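Nitroreductase (Bacteroides fragilis NCTC 9343, PDB 3EK3) is an FMN-containing nitroreductase, a flavoprotein that reduces nitro compounds, probably with NAD(P)H as the electron donor. Local coordinates at the interface of chains A and B. Numbering follows the deposited sequence. Chains: chain A/B, Nitroreductase.

Contacts 1, 2 and 3 sample one two-fold symmetric interface, so each recurs with the chains exchanged. The C-alpha centre of contact 1 lies about 15 Å from that of contact 2 and about 15 Å from that of contact 3, while the centres of contacts 2 and 3 are about 25 Å apart. Helix 6-13 serves contacts 1 and 2, through B:Ile11 in contact 1 and A:Ile11 in contact 2. Helix 27-38 enters all three, and the C-terminal segment supplies contacts 2 and 3. Such sharing of elements, with chain ends exchanged between subunits, is typical of the intertwined dimers of FMN-dependent nitroreductases.

Contact 1: the interface of chains A and B. Residues chain A 32, 119, 122-123, 126-127; chain B 7-8, 11.
B:Leu8 pushes its CD2 branch against the methyl of A:Ala123, 3.6 Å from CB, and this meeting of a branched side chain with a small one illustrates how helices pack closely across a dimer interface. The preceding residue, B:Val7, lays its CB 3.6 Å from A:Ser126 CB, while CG1, set opposite the backbone N (chi1 172°), points at the carbonyl O of A:Leu122. The hydroxyl of A:Ser126 folds back on its own helix, OG donating to A:Ala123 O at 2.8 Å with a tilt of 26° from the carbonyl plane, and the serine CB meets the valine.

Packing is looser at B:Leu8 CD1, where A:Ala32 CB and A:Leu127 CD2 each stand 4.2 Å away. The wetter side lies at B:Ile11, whose side chain slides past A:Asn119 in the opposite direction: B:Ile11 CD1 comes 3.6 Å from A:Asn119 O, and CG2 touches the amide ND2. A:Asn119 ND2 also reaches a water at 3.1 Å, and the water lies 2.6 Å from B:Ile11 O, so apolar contact and a solvent bridge coexist here. In the fold, helix 6-13 of chain B lies against the C-terminal half of helix 109-126 of chain A, with helix 27-38 alongside.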
loop_
_atom_site.group_PDB
_atom_site.type_symbol
_atom_site.label_atom_id
_atom_site.label_comp_id
_atom_site.label_asym_id
_atom_site.label_seq_id
_atom_site.Cartn_x
_atom_site.Cartn_y
_atom_site.Cartn_z
ATOM N N ALA A 32 7.579 -6.092 16.231
ATOM C CA ALA A 32 7.416 -6.985 15.069
ATOM C C ALA A 32 6.559 -6.335 14.002
ATOM O O ALA A 32 6.841 -6.466 12.799
ATOM C CB ALA A 32 6.781 -8.298 15.489
ATOM N N ASN A 119 1.611 -4.002 5.311
ATOM C CA ASN A 119 2.452 -4.953 6.069
ATOM C C ASN A 119 2.110 -4.994 7.569
ATOM O O ASN A 119 2.027 -6.053 8.177
ATOM C CB ASN A 119 3.949 -4.616 5.873
ATOM C CG ASN A 119 4.490 -5.138 4.567
ATOM O OD1 ASN A 119 3.741 -5.707 3.753
ATOM N ND2 ASN A 119 5.808 -4.969 4.357
ATOM N N LEU A 122 -1.166 -6.757 8.299
ATOM C CA LEU A 122 -0.988 -8.197 8.152
ATOM C C LEU A 122 -0.147 -8.798 9.279
ATOM O O LEU A 122 -0.486 -9.839 9.849
ATOM C CB LEU A 122 -0.401 -8.497 6.771
ATOM C CG LEU A 122 -1.315 -8.153 5.587
ATOM C CD1 LEU A 122 -0.600 -8.374 4.219
ATOM C CD2 LEU A 122 -2.657 -8.907 5.622
ATOM N N ALA A 123 0.928 -8.109 9.632
ATOM C CA ALA A 123 1.723 -8.471 10.793
ATOM C C ALA A 123 0.814 -8.523 12.044
ATOM O O ALA A 123 0.863 -9.472 12.817
ATOM C CB ALA A 123 2.847 -7.472 10.971
ATOM N N SER A 126 -1.559 -11.430 12.014
ATOM C CA SER A 126 -0.864 -12.714 12.286
ATOM C C SER A 126 -0.546 -12.920 13.759
ATOM O O SER A 126 -0.291 -14.048 14.167
ATOM C CB SER A 126 0.428 -12.829 11.481
ATOM O OG SER A 126 1.449 -12.065 12.087
ATOM N N LEU A 127 -0.593 -11.850 14.544
ATOM C CA LEU A 127 -0.316 -11.868 15.979
ATOM C C LEU A 127 -1.563 -11.740 16.870
ATOM O O LEU A 127 -1.457 -11.572 18.097
ATOM C CB LEU A 127 0.664 -10.749 16.284
ATOM C CG LEU A 127 2.059 -10.893 15.655
ATOM C CD1 LEU A 127 2.808 -9.545 15.711
ATOM C CD2 LEU A 127 2.880 -11.972 16.308
ATOM N N VAL B 7 3.839 -15.368 8.393
ATOM C CA VAL B 7 3.514 -14.050 7.819
ATOM C C VAL B 7 4.677 -13.065 7.973
ATOM O O VAL B 7 5.095 -12.406 7.014
ATOM C CB VAL B 7 2.234 -13.429 8.436
ATOM C CG1 VAL B 7 2.033 -11.970 7.964
ATOM C CG2 VAL B 7 1.012 -14.270 8.050
ATOM N N LEU B 8 5.190 -12.967 9.187
ATOM C CA LEU B 8 6.299 -12.079 9.469
ATOM C C LEU B 8 7.519 -12.425 8.631
ATOM O O LEU B 8 8.204 -11.538 8.116
ATOM C CB LEU B 8 6.598 -12.117 10.950
ATOM C CG LEU B 8 5.487 -11.611 11.895
ATOM C CD1 LEU B 8 5.893 -11.732 13.332
ATOM C CD2 LEU B 8 5.131 -10.141 11.561
ATOM N N ILE B 11 6.914 -11.482 4.997
ATOM C CA ILE B 11 7.048 -10.025 4.859
ATOM C C ILE B 11 8.533 -9.609 4.728
ATOM O O ILE B 11 8.879 -8.798 3.862
ATOM C CB ILE B 11 6.370 -9.294 6.040
ATOM C CG1 ILE B 11 4.838 -9.283 5.831
ATOM C CG2 ILE B 11 6.899 -7.873 6.185
ATOM C CD1 ILE B 11 4.005 -8.826 7.047
HETATM O O HOH W 1 7.923 -6.605 2.773
#

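Contact 2: the interface of chains A and B. Residues chain A 11-12, 14, 179, 181; chain B 38-41.
The ring of B:Tyr39 is held between A:Val181 and A:Lys12, a worked case of an aromatic side chain clasped by aliphatic groups of the partner subunit. A:Val181 CG1 stands over the centre of one face, 3.7 Å from the centroid of the B:Tyr39 ring. Over the opposite face lies A:Lys12 CG, 3.9 Å from that centroid, and both are CH-pi contacts. A:Lys179 runs past the ring in the reverse direction, its CE 3.7 Å from B:Tyr39 CD2. With CG opposite the backbone N (chi1 176°) and the rest of the chain extended, the lysine carries its terminal amino group, NZ, beyond the ring to the tyrosine backbone.

There B:Tyr39 O becomes the polar hub. A:Lys179 NZ donates to B:Tyr39 O at 2.8 Å from above the carbonyl plane, 41° out. A:Arg14 NH2 donates to B:Tyr39 O at 3.1 Å in the carbonyl plane, and the acceptor also lies in the plane of the guanidinium. One face of that guanidinium rests on B:Pro41 CD. Waters extend the rim: one joins A:Arg14 NE and A:Ile11 O to B:Tyr39 O, another connects A:Lys179 NZ with B:Ala38 O and B:Ala40 O, and a third, at the edge of the tyrosine ring, links A:Lys179 NZ and A:Arg14 O to B:Tyr39 O. Since A:Arg14 and A:Lys179 belong to the FMN-binding pocket, the contact ties flavin-binding residues to the other subunit's backbone, probably steadying their side chains for the cofactor.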
loop_
_atom_site.group_PDB
_atom_site.type_symbol
_atom_site.label_atom_id
_atom_site.label_comp_id
_atom_site.label_asym_id
_atom_site.label_seq_id
_atom_site.Cartn_x
_atom_site.Cartn_y
_atom_site.Cartn_z
ATOM N N ILE A 11 -4.189 -12.763 4.915
ATOM C CA ILE A 11 -4.609 -11.680 4.014
ATOM C C ILE A 11 -6.151 -11.583 3.936
ATOM O O ILE A 11 -6.712 -10.486 4.021
ATOM C CB ILE A 11 -3.993 -11.861 2.608
ATOM C CG1 ILE A 11 -2.512 -11.417 2.631
ATOM C CG2 ILE A 11 -4.770 -11.074 1.561
ATOM C CD1 ILE A 11 -1.688 -11.783 1.379
ATOM N N LYS A 12 -6.831 -12.704 3.737
ATOM C CA LYS A 12 -8.299 -12.727 3.748
ATOM C C LYS A 12 -8.906 -12.393 5.103
ATOM O O LYS A 12 -10.005 -11.848 5.153
ATOM C CB LYS A 12 -8.827 -14.078 3.277
ATOM C CG LYS A 12 -8.584 -14.376 1.820
ATOM C CD LYS A 12 -8.870 -15.863 1.601
ATOM C CE LYS A 12 -9.188 -16.196 0.196
ATOM N NZ LYS A 12 -9.625 -17.637 0.076
ATOM N N ARG A 14 -7.676 -10.359 7.509
ATOM C CA ARG A 14 -7.450 -8.966 7.923
ATOM C C ARG A 14 -8.705 -8.132 7.759
ATOM O O ARG A 14 -9.259 -8.032 6.655
ATOM C CB ARG A 14 -6.307 -8.332 7.136
ATOM C CG ARG A 14 -5.958 -6.910 7.564
ATOM C CD ARG A 14 -5.647 -5.986 6.402
ATOM N NE ARG A 14 -6.665 -6.049 5.366
ATOM C CZ ARG A 14 -7.845 -5.438 5.425
ATOM N NH1 ARG A 14 -8.172 -4.687 6.454
ATOM N NH2 ARG A 14 -8.710 -5.621 4.453
ATOM N N LYS A 179 -17.233 -10.690 5.502
ATOM C CA LYS A 179 -16.577 -10.070 4.341
ATOM C C LYS A 179 -16.824 -10.831 3.048
ATOM O O LYS A 179 -16.626 -12.034 2.966
ATOM C CB LYS A 179 -15.061 -9.885 4.534
ATOM C CG LYS A 179 -14.339 -9.335 3.290
ATOM C CD LYS A 179 -13.039 -8.629 3.623
ATOM C CE LYS A 179 -12.468 -7.884 2.423
ATOM N NZ LYS A 179 -11.209 -7.125 2.750
ATOM N N VAL A 181 -16.089 -9.820 -1.325
ATOM C CA VAL A 181 -15.479 -8.848 -2.233
ATOM C C VAL A 181 -16.283 -8.715 -3.542
ATOM O O VAL A 181 -17.069 -9.583 -3.927
ATOM C CB VAL A 181 -13.986 -9.174 -2.550
ATOM C CG1 VAL A 181 -13.139 -9.130 -1.258
ATOM C CG2 VAL A 181 -13.874 -10.491 -3.258
ATOM N N ALA B 38 -7.541 -8.283 -4.169
ATOM C CA ALA B 38 -8.963 -7.978 -3.990
ATOM C C ALA B 38 -9.418 -7.806 -2.545
ATOM O O ALA B 38 -10.365 -7.042 -2.263
ATOM C CB ALA B 38 -9.827 -9.024 -4.679
ATOM N N TYR B 39 -8.756 -8.535 -1.639
ATOM C CA TYR B 39 -9.014 -8.482 -0.195
ATOM C C TYR B 39 -8.312 -7.351 0.576
ATOM O O TYR B 39 -8.528 -7.183 1.798
ATOM C CB TYR B 39 -8.686 -9.855 0.432
ATOM C CG TYR B 39 -9.847 -10.811 0.411
ATOM C CD1 TYR B 39 -10.155 -11.553 -0.731
ATOM C CD2 TYR B 39 -10.659 -10.957 1.523
ATOM C CE1 TYR B 39 -11.237 -12.414 -0.745
ATOM C CE2 TYR B 39 -11.752 -11.800 1.511
ATOM C CZ TYR B 39 -12.040 -12.524 0.370
ATOM O OH TYR B 39 -13.106 -13.387 0.360
ATOM N N ALA B 40 -7.522 -6.538 -0.134
ATOM C CA ALA B 40 -6.921 -5.348 0.440
ATOM C C ALA B 40 -7.982 -4.345 0.940
ATOM O O ALA B 40 -9.124 -4.285 0.445
ATOM C CB ALA B 40 -5.954 -4.630 -0.604
ATOM N N PRO B 41 -7.605 -3.540 1.928
ATOM C CA PRO B 41 -8.511 -2.531 2.392
ATOM C C PRO B 41 -8.610 -1.475 1.299
ATOM O O PRO B 41 -7.643 -1.294 0.543
ATOM C CB PRO B 41 -7.797 -1.934 3.618
ATOM C CG PRO B 41 -6.327 -2.223 3.404
ATOM C CD PRO B 41 -6.314 -3.552 2.657
HETATM O O HOH W 2 -6.279 -8.024 3.208
HETATM O O HOH W 3 -11.224 -5.836 0.086
HETATM O O HOH W 4 -9.450 -8.881 4.188
#

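Contact 3: the interface of chains A and B. Residues chain A 30-31, 34, 51-53; chain B 186-188.
Similar first torsions in B:Ile186 (chi1 -63°) and B:Ile188 (chi1 -64°) place each CG1 opposite its own carbonyl carbon, sending the longer branches of both isoleucines towards helix 27-38 of chain A. The motif is a parallel beta addition between subunits: strand 186-189, close to the C-terminus of chain B, joins strand 50-54 of chain A, as in the intertwined dimers of the nitroreductase family.

A:Leu34 receives both side chains at oblique angles. A:Leu34 CD1 packs 3.8 Å from B:Ile186 CG2 and 4.0 Å from B:Ile188 CD1, so one leucine methyl sits against both isoleucines. The end of B:Ile186, CD1, passes to A:Leu34 CB, and its CG1 lies 3.9 Å from A:Phe51 CD2, a rim atom of the phenylalanine ring. B:Ile188 CD1 continues to the amide oxygen OD1 of A:Asn31 at 3.7 Å, the two side chains meeting at about a right angle.

Backbone pairing fixes the register beneath these apolar groups. B:Thr187 links to the neighbouring strand through its N and its O: the N donates to A:Phe51 O at 2.9 Å, and the O accepts from A:Ala53 N at 2.8 Å. A:Thr52 and B:Thr187 are paired between those bonds, with side chains side by side and pointing the same way, their CG2 methyls 4.1 Å apart. The threonines project from the sheet on the side away from A:Leu34.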
loop_
_atom_site.group_PDB
_atom_site.type_symbol
_atom_site.label_atom_id
_atom_site.label_comp_id
_atom_site.label_asym_id
_atom_site.label_seq_id
_atom_site.Cartn_x
_atom_site.Cartn_y
_atom_site.Cartn_z
ATOM N N LEU A 30 4.502 -5.035 19.103
ATOM C CA LEU A 30 4.591 -3.721 18.476
ATOM C C LEU A 30 5.861 -3.674 17.654
ATOM O O LEU A 30 5.808 -3.290 16.504
ATOM C CB LEU A 30 4.554 -2.599 19.503
ATOM C CG LEU A 30 4.747 -1.214 18.903
ATOM C CD1 LEU A 30 3.645 -0.933 17.867
ATOM C CD2 LEU A 30 4.784 -0.163 20.006
ATOM N N ASN A 31 6.997 -4.118 18.206
ATOM C CA ASN A 31 8.255 -4.091 17.437
ATOM C C ASN A 31 8.200 -4.929 16.147
ATOM O O ASN A 31 8.682 -4.506 15.106
ATOM C CB ASN A 31 9.428 -4.561 18.280
ATOM C CG ASN A 31 9.822 -3.551 19.343
ATOM O OD1 ASN A 31 9.725 -2.343 19.135
ATOM N ND2 ASN A 31 10.330 -4.050 20.468
ATOM N N LEU A 34 6.043 -2.991 13.614
ATOM C CA LEU A 34 6.752 -1.870 13.037
ATOM C C LEU A 34 7.848 -2.320 12.090
ATOM O O LEU A 34 8.081 -1.684 11.068
ATOM C CB LEU A 34 7.335 -0.970 14.114
ATOM C CG LEU A 34 6.291 -0.265 14.966
ATOM C CD1 LEU A 34 6.990 0.244 16.268
ATOM C CD2 LEU A 34 5.591 0.895 14.197
ATOM N N PHE A 51 7.782 6.228 11.042
ATOM C CA PHE A 51 6.741 5.525 11.748
ATOM C C PHE A 51 6.784 5.974 13.205
ATOM O O PHE A 51 7.719 5.634 13.917
ATOM C CB PHE A 51 6.989 4.017 11.675
ATOM C CG PHE A 51 7.312 3.495 10.278
ATOM C CD1 PHE A 51 6.407 3.605 9.265
ATOM C CD2 PHE A 51 8.551 2.919 9.992
ATOM C CE1 PHE A 51 6.691 3.105 7.995
ATOM C CE2 PHE A 51 8.850 2.421 8.708
ATOM C CZ PHE A 51 7.902 2.546 7.705
ATOM N N THR A 52 5.788 6.751 13.631
ATOM C CA THR A 52 5.727 7.298 14.985
ATOM C C THR A 52 4.626 6.558 15.731
ATOM O O THR A 52 3.440 6.810 15.528
ATOM C CB THR A 52 5.483 8.837 14.975
ATOM O OG1 THR A 52 6.467 9.453 14.138
ATOM C CG2 THR A 52 5.627 9.409 16.382
ATOM N N ALA A 53 5.033 5.589 16.555
ATOM C CA ALA A 53 4.100 4.769 17.296
ATOM C C ALA A 53 3.755 5.461 18.606
ATOM O O ALA A 53 4.594 5.589 19.489
ATOM C CB ALA A 53 4.673 3.367 17.550
ATOM N N ILE B 186 11.866 4.481 12.971
ATOM C CA ILE B 186 10.857 4.249 14.019
ATOM C C ILE B 186 11.086 5.138 15.247
ATOM O O ILE B 186 12.212 5.251 15.751
ATOM C CB ILE B 186 10.846 2.769 14.448
ATOM C CG1 ILE B 186 10.443 1.877 13.272
ATOM C CG2 ILE B 186 9.902 2.567 15.677
ATOM C CD1 ILE B 186 10.789 0.414 13.459
ATOM N N THR B 187 10.009 5.783 15.701
ATOM C CA THR B 187 9.951 6.510 16.973
ATOM C C THR B 187 8.801 5.854 17.769
ATOM O O THR B 187 7.708 5.649 17.226
ATOM C CB THR B 187 9.663 8.025 16.750
ATOM O OG1 THR B 187 10.778 8.633 16.120
ATOM C CG2 THR B 187 9.362 8.802 18.086
ATOM N N ILE B 188 9.065 5.489 19.021
ATOM C CA ILE B 188 8.021 5.019 19.919
ATOM C C ILE B 188 7.852 6.017 21.058
ATOM O O ILE B 188 8.819 6.454 21.689
ATOM C CB ILE B 188 8.321 3.616 20.442
ATOM C CG1 ILE B 188 8.330 2.603 19.288
ATOM C CG2 ILE B 188 7.267 3.185 21.464
ATOM C CD1 ILE B 188 8.844 1.251 19.702
#